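Side-chain contacts in squalene synthase HpnC (Alicyclobacillus acidocaldarius subsp. acidocaldarius, PDB 4HD1), which probably acts in the biosynthesis of squalene-type isoprenoids, as a member of the squalene/phytoene synthase family: residues A71-E74 against E75-A79; P102-P105 against F106-I110; L128-Y131 against C132-S135. All coordinates share one frame; numbering follows the deposited sequence.

Contact 1 of 3, residues A71-E74 against E75-A79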
# COMPACT_ATOMS: atom_id res chain seq x y z
N ALA A 71 -0.11 11.26 17.83
CA ALA A 71 0.68 12.47 17.61
C ALA A 71 0.93 12.67 16.12
O ALA A 71 0.93 13.81 15.62
CB ALA A 71 1.99 12.41 18.37
N TYR A 72 1.12 11.57 15.40
CA TYR A 72 1.37 11.60 13.96
C TYR A 72 0.11 12.03 13.23
O TYR A 72 0.17 12.75 12.22
CB TYR A 72 1.86 10.24 13.48
CG TYR A 72 2.59 10.26 12.15
CD1 TYR A 72 3.92 10.68 12.06
CD2 TYR A 72 1.95 9.83 10.99
CE1 TYR A 72 4.59 10.68 10.85
CE2 TYR A 72 2.61 9.83 9.77
CZ TYR A 72 3.92 10.26 9.70
OH TYR A 72 4.56 10.25 8.48
N GLU A 73 -1.04 11.60 13.74
CA GLU A 73 -2.34 12.00 13.22
C GLU A 73 -2.58 13.49 13.48
O GLU A 73 -3.15 14.19 12.64
CB GLU A 73 -3.45 11.15 13.84
CG GLU A 73 -4.84 11.44 13.31
CD GLU A 73 -5.87 10.45 13.82
OE1 GLU A 73 -6.90 10.90 14.35
OE2 GLU A 73 -5.64 9.23 13.69
N GLU A 74 -2.12 13.97 14.64
CA GLU A 74 -2.14 15.39 14.98
C GLU A 74 -1.36 16.25 13.99
O GLU A 74 -1.84 17.30 13.55
CB GLU A 74 -1.62 15.63 16.40
CG GLU A 74 -2.64 15.36 17.49
CD GLU A 74 -3.96 16.08 17.25
OE1 GLU A 74 -3.94 17.31 17.02
OE2 GLU A 74 -5.01 15.41 17.28
N GLU A 75 -0.15 15.79 13.64
CA GLU A 75 0.69 16.46 12.65
C GLU A 75 -0.02 16.50 11.29
O GLU A 75 -0.05 17.54 10.63
CB GLU A 75 2.05 15.75 12.54
CG GLU A 75 2.98 16.01 13.73
CD GLU A 75 3.99 14.91 13.98
OE1 GLU A 75 4.72 14.52 13.04
OE2 GLU A 75 4.08 14.43 15.14
N LEU A 76 -0.60 15.37 10.90
CA LEU A 76 -1.35 15.26 9.65
C LEU A 76 -2.49 16.27 9.59
O LEU A 76 -2.64 16.97 8.59
CB LEU A 76 -1.86 13.83 9.46
CG LEU A 76 -2.58 13.39 8.17
CD1 LEU A 76 -4.07 13.71 8.21
CD2 LEU A 76 -1.93 13.95 6.90
N ARG A 77 -3.28 16.35 10.66
CA ARG A 77 -4.39 17.31 10.72
C ARG A 77 -3.90 18.77 10.67
O ARG A 77 -4.54 19.62 10.06
CB ARG A 77 -5.27 17.09 11.95
CG ARG A 77 -5.77 15.66 12.10
CD ARG A 77 -6.86 15.55 13.15
NE ARG A 77 -8.16 15.32 12.52
CZ ARG A 77 -8.72 14.12 12.38
NH1 ARG A 77 -8.11 13.04 12.85
NH2 ARG A 77 -9.89 14.01 11.78
N ARG A 78 -2.76 19.03 11.31
CA ARG A 78 -2.13 20.35 11.25
C ARG A 78 -1.71 20.70 9.82
O ARG A 78 -1.80 21.86 9.41
CB ARG A 78 -0.93 20.43 12.20
CG ARG A 78 -1.30 20.89 13.60
CD ARG A 78 -0.07 21.16 14.46
NE ARG A 78 0.25 20.01 15.30
CZ ARG A 78 1.29 19.20 15.13
NH1 ARG A 78 2.16 19.40 14.14
NH2 ARG A 78 1.48 18.19 15.97
N ALA A 79 -1.28 19.69 9.07
CA ALA A 79 -0.88 19.88 7.68
C ALA A 79 -2.07 20.21 6.77
O ALA A 79 -1.90 20.84 5.74
CB ALA A 79 -0.12 18.66 7.17
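E73 and R77 meet across one turn of helix 65-81 through a salt bridge. The pair runs side by side in the same direction. E73 OE1 lies 2.9 Å from R77 NH1, at the edge of the guanidinium and near its plane. The carboxylate and guanidinium planes are turned 55° apart. E73 reaches R77 because CG is anti to the backbone N (chi1 -177°) and the chain stays extended. Its second oxygen, OE2, makes another salt bridge with R114, so two arginines share this carboxylate.

The backbone bonds are those of a regular alpha helix. E75 N donates to A71 O, L76 N to Y72 O, R77 N to E73 O and R78 N to E74 O.

R78 folds back over the carbonyl it is bonded to. Its CB is 3.5 Å from E74 O, and E74 O sits over one face of the guanidinium toward the rim. R78 NH2 comes within 4.0 Å of E74 CB. With an alanine here the guanidinium would be gone; E74 O would probably lose that cover, and E83 and T85 a neighbour.

E75 crosses Y72 at about a right angle. E75 OE1 stands 4.0 Å from Y72 CD1. The Y72 hydroxyl is held by F50 O.

The contact is near the surface. Y72 and L76 pack on helix 41-56, and Y72 meets F89 edge-to-face. E75 and L76 also touch helix 87-99. E73, L76 and R77 face helix 104-118.

Contact 2 of 3, residues P102-P105 against F106-I110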
# COMPACT_ATOMS: atom_id res chain seq x y z
N PRO A 102 -7.82 14.69 -0.47
CA PRO A 102 -8.70 14.53 0.69
C PRO A 102 -7.95 13.94 1.89
O PRO A 102 -6.89 13.33 1.72
CB PRO A 102 -9.76 13.53 0.19
CG PRO A 102 -9.02 12.72 -0.82
CD PRO A 102 -8.09 13.68 -1.51
N MSE A 103 -8.50 14.12 3.09
CA MSE A 103 -7.85 13.67 4.32
C MSE A 103 -7.99 12.17 4.59
O MSE A 103 -7.08 11.54 5.13
CB MSE A 103 -8.39 14.45 5.51
CG MSE A 103 -7.38 14.68 6.60
SE MSE A 103 -8.27 15.31 8.22
CE MSE A 103 -7.06 16.75 8.71
N GLU A 104 -9.13 11.59 4.20
CA GLU A 104 -9.45 10.20 4.53
C GLU A 104 -8.34 9.17 4.23
O GLU A 104 -8.05 8.32 5.07
CB GLU A 104 -10.79 9.77 3.90
CG GLU A 104 -11.29 8.42 4.40
CD GLU A 104 -12.48 7.89 3.62
OE1 GLU A 104 -12.51 8.00 2.37
OE2 GLU A 104 -13.40 7.35 4.27
N PRO A 105 -7.72 9.23 3.03
CA PRO A 105 -6.69 8.22 2.77
C PRO A 105 -5.50 8.27 3.72
O PRO A 105 -4.96 7.23 4.09
CB PRO A 105 -6.24 8.53 1.34
CG PRO A 105 -7.40 9.24 0.73
CD PRO A 105 -7.99 10.05 1.84
N PHE A 106 -5.09 9.48 4.12
CA PHE A 106 -4.01 9.64 5.09
C PHE A 106 -4.38 9.04 6.44
O PHE A 106 -3.59 8.28 7.03
CB PHE A 106 -3.63 11.11 5.24
CG PHE A 106 -3.00 11.70 4.02
CD1 PHE A 106 -1.65 11.51 3.76
CD2 PHE A 106 -3.75 12.46 3.13
CE1 PHE A 106 -1.06 12.05 2.62
CE2 PHE A 106 -3.17 13.01 2.01
CZ PHE A 106 -1.82 12.81 1.75
N LEU A 107 -5.58 9.36 6.93
CA LEU A 107 -6.11 8.80 8.17
C LEU A 107 -6.26 7.28 8.11
O LEU A 107 -6.16 6.61 9.13
CB LEU A 107 -7.46 9.43 8.54
CG LEU A 107 -7.53 10.92 8.88
CD1 LEU A 107 -8.98 11.38 8.92
CD2 LEU A 107 -6.84 11.22 10.20
N ARG A 108 -6.51 6.73 6.93
CA ARG A 108 -6.65 5.28 6.77
C ARG A 108 -5.31 4.56 6.84
O ARG A 108 -5.22 3.46 7.39
CB ARG A 108 -7.41 4.93 5.50
CG ARG A 108 -8.90 5.15 5.68
CD ARG A 108 -9.69 4.74 4.46
NE ARG A 108 -11.11 4.67 4.79
CZ ARG A 108 -12.08 4.43 3.92
NH1 ARG A 108 -11.80 4.23 2.63
NH2 ARG A 108 -13.34 4.38 4.33
N LEU A 109 -4.28 5.18 6.29
CA LEU A 109 -2.93 4.63 6.36
C LEU A 109 -2.43 4.58 7.79
O LEU A 109 -1.71 3.65 8.17
CB LEU A 109 -1.97 5.44 5.49
CG LEU A 109 -2.14 5.16 4.00
CD1 LEU A 109 -1.54 6.29 3.19
CD2 LEU A 109 -1.53 3.80 3.63
N ILE A 110 -2.81 5.60 8.57
CA ILE A 110 -2.51 5.67 10.01
C ILE A 110 -3.25 4.55 10.74
O ILE A 110 -2.67 3.84 11.56
CB ILE A 110 -2.86 7.06 10.60
CG1 ILE A 110 -1.82 8.09 10.15
CG2 ILE A 110 -2.95 7.01 12.12
CD1 ILE A 110 -2.17 9.53 10.49
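The beginning of helix 104-118 brings E104 and R108 together in a stacked salt bridge. The E104 carboxylate lies over one face of the R108 guanidinium, with the two planes 26° apart. E104 OE2 is 3.0 Å from R108 NH2. It sits above the guanidinium, off to one side, and is drawn by charge rather than by a directed bond. E104 CG is anti to the backbone N (chi1 -170°), while R108 CG lies beside its own (chi1 -77°); with both chains extended beyond, the flat groups come one above the other.

L107 N donates to M103 O at 3.2 Å, nearly straight at 171°. R108 N bonds E104 O at 2.9 Å and has a weak second acceptor in P105 O. L109 N also reaches P105 O. The turn lies near the start of the helix, in the all-helical fold of the squalene/phytoene synthase family.

M103 and L107 make the apolar pair. M103 is modelled as selenomethionine, and its SE lies 4.1 Å from L107 CD1. The F106 ring presents its edge to two carbonyls: its CD2 is 3.6 Å from P102 O, and M103 O lies in the ring plane. F106 also packs on L92 and I96 of helix 87-99 and meets F50 edge-to-face. P105 and F106 touch L142 of helix 137-146.

Contact 3 of 3, residues L128-Y131 against C132-S135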
# COMPACT_ATOMS: atom_id res chain seq x y z
N LEU A 128 -9.77 -9.85 5.55
CA LEU A 128 -8.55 -9.51 4.85
C LEU A 128 -8.78 -8.36 3.86
O LEU A 128 -8.03 -7.38 3.84
CB LEU A 128 -7.96 -10.73 4.14
CG LEU A 128 -6.62 -10.50 3.42
CD1 LEU A 128 -5.57 -9.94 4.37
CD2 LEU A 128 -6.12 -11.77 2.75
N ARG A 129 -9.84 -8.48 3.05
CA ARG A 129 -10.26 -7.41 2.15
C ARG A 129 -10.37 -6.09 2.92
O ARG A 129 -9.85 -5.07 2.48
CB ARG A 129 -11.59 -7.76 1.49
CG ARG A 129 -12.13 -6.70 0.55
CD ARG A 129 -11.96 -7.11 -0.90
NE ARG A 129 -12.59 -6.13 -1.79
CZ ARG A 129 -12.96 -6.37 -3.05
NH1 ARG A 129 -12.79 -7.57 -3.59
NH2 ARG A 129 -13.53 -5.40 -3.76
N ASP A 130 -11.01 -6.13 4.09
CA ASP A 130 -11.22 -4.93 4.90
C ASP A 130 -9.91 -4.28 5.37
O ASP A 130 -9.79 -3.06 5.39
CB ASP A 130 -12.13 -5.22 6.08
CG ASP A 130 -12.94 -4.01 6.49
OD1 ASP A 130 -12.68 -3.47 7.59
OD2 ASP A 130 -13.81 -3.59 5.70
N TYR A 131 -8.94 -5.11 5.74
CA TYR A 131 -7.60 -4.62 6.09
C TYR A 131 -6.98 -3.87 4.91
O TYR A 131 -6.43 -2.78 5.08
CB TYR A 131 -6.70 -5.77 6.55
CG TYR A 131 -5.25 -5.37 6.77
CD1 TYR A 131 -4.90 -4.35 7.66
CD2 TYR A 131 -4.22 -6.03 6.08
CE1 TYR A 131 -3.58 -3.99 7.85
CE2 TYR A 131 -2.89 -5.68 6.27
CZ TYR A 131 -2.57 -4.66 7.15
OH TYR A 131 -1.25 -4.31 7.35
N CYS A 132 -7.08 -4.46 3.72
CA CYS A 132 -6.57 -3.86 2.48
C CYS A 132 -7.12 -2.46 2.21
O CYS A 132 -6.43 -1.63 1.63
CB CYS A 132 -6.83 -4.77 1.29
SG CYS A 132 -5.85 -6.28 1.35
N ARG A 133 -8.36 -2.21 2.63
CA ARG A 133 -8.98 -0.88 2.50
C ARG A 133 -8.23 0.20 3.29
O ARG A 133 -8.46 1.40 3.07
CB ARG A 133 -10.45 -0.92 2.91
CG ARG A 133 -11.36 -1.61 1.90
CD ARG A 133 -12.77 -1.81 2.42
NE ARG A 133 -13.43 -0.54 2.72
CZ ARG A 133 -13.58 -0.03 3.94
NH1 ARG A 133 -13.13 -0.68 5.01
NH2 ARG A 133 -14.19 1.14 4.10
N TYR A 134 -7.34 -0.21 4.19
CA TYR A 134 -6.58 0.72 5.02
C TYR A 134 -5.10 0.70 4.67
O TYR A 134 -4.45 1.74 4.70
CB TYR A 134 -6.79 0.44 6.52
CG TYR A 134 -8.22 0.66 6.95
CD1 TYR A 134 -8.64 1.90 7.45
CD2 TYR A 134 -9.18 -0.35 6.81
CE1 TYR A 134 -9.96 2.11 7.81
CE2 TYR A 134 -10.50 -0.15 7.17
CZ TYR A 134 -10.88 1.08 7.67
OH TYR A 134 -12.19 1.27 8.03
N SER A 135 -4.58 -0.48 4.35
CA SER A 135 -3.16 -0.64 4.10
C SER A 135 -2.76 -0.42 2.64
O SER A 135 -1.64 0.01 2.38
CB SER A 135 -2.69 -2.02 4.55
OG SER A 135 -3.53 -3.03 4.01
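Y131 O is gripped by two backbone N-H groups in the last turn of helix 125-135. S135 N donates to it from within the carbonyl plane at 3.0 Å. Y134 N donates from above that plane at 2.9 Å. S135 OG is also 3.1 Å from Y131 O, but whether it bonds there is not settled. This OG is hydrogen-bonded by Q166 NE2.

S135 covers one face of the Y131 ring. Its CB makes a CH-pi contact, 4.0 Å from the ring centroid of Y131, and its OG sits above the ring centre. OG lies between the backbone N and the carbonyl carbon (chi1 50°), which places it over the face while still near Y131 O.

D130 OD2 forms a salt bridge with R133 NH1 at 3.1 Å. The carboxylate and guanidinium planes are 25° apart. D130 OD1 pairs with R115, so the carboxylate ties two arginines. The Y134 ring turns its edge to the D130 carbonyl, with CD2 3.1 Å from D130 O.

On the side of helix 152-172, L128 meets H170 and C132 meets T163 and Q166. Y131 and Y134 pack on helix 104-118, where R115 makes a cation-pi contact with Y134.

In the fold
The three contacts follow one another along the chain, and contact 2 touches both others. Contacts 1 and 2 have centres about 11 Å apart. There, R77 CA meets M103 CE at 3.4 Å and L76 CD2 meets F106 CB at 3.7 Å, so helix 65-81 lies against the start of helix 104-118. Contacts 2 and 3 have centres about 13 Å apart. R108 O approaches Y134 CB at 3.5 Å. R108 NH2 and R133 NH2 come within 3.4 Å, and the partners E104 and D130 probably offset these like charges. Contacts 1 and 3 do not touch; their nearest atoms are about 10 Å apart.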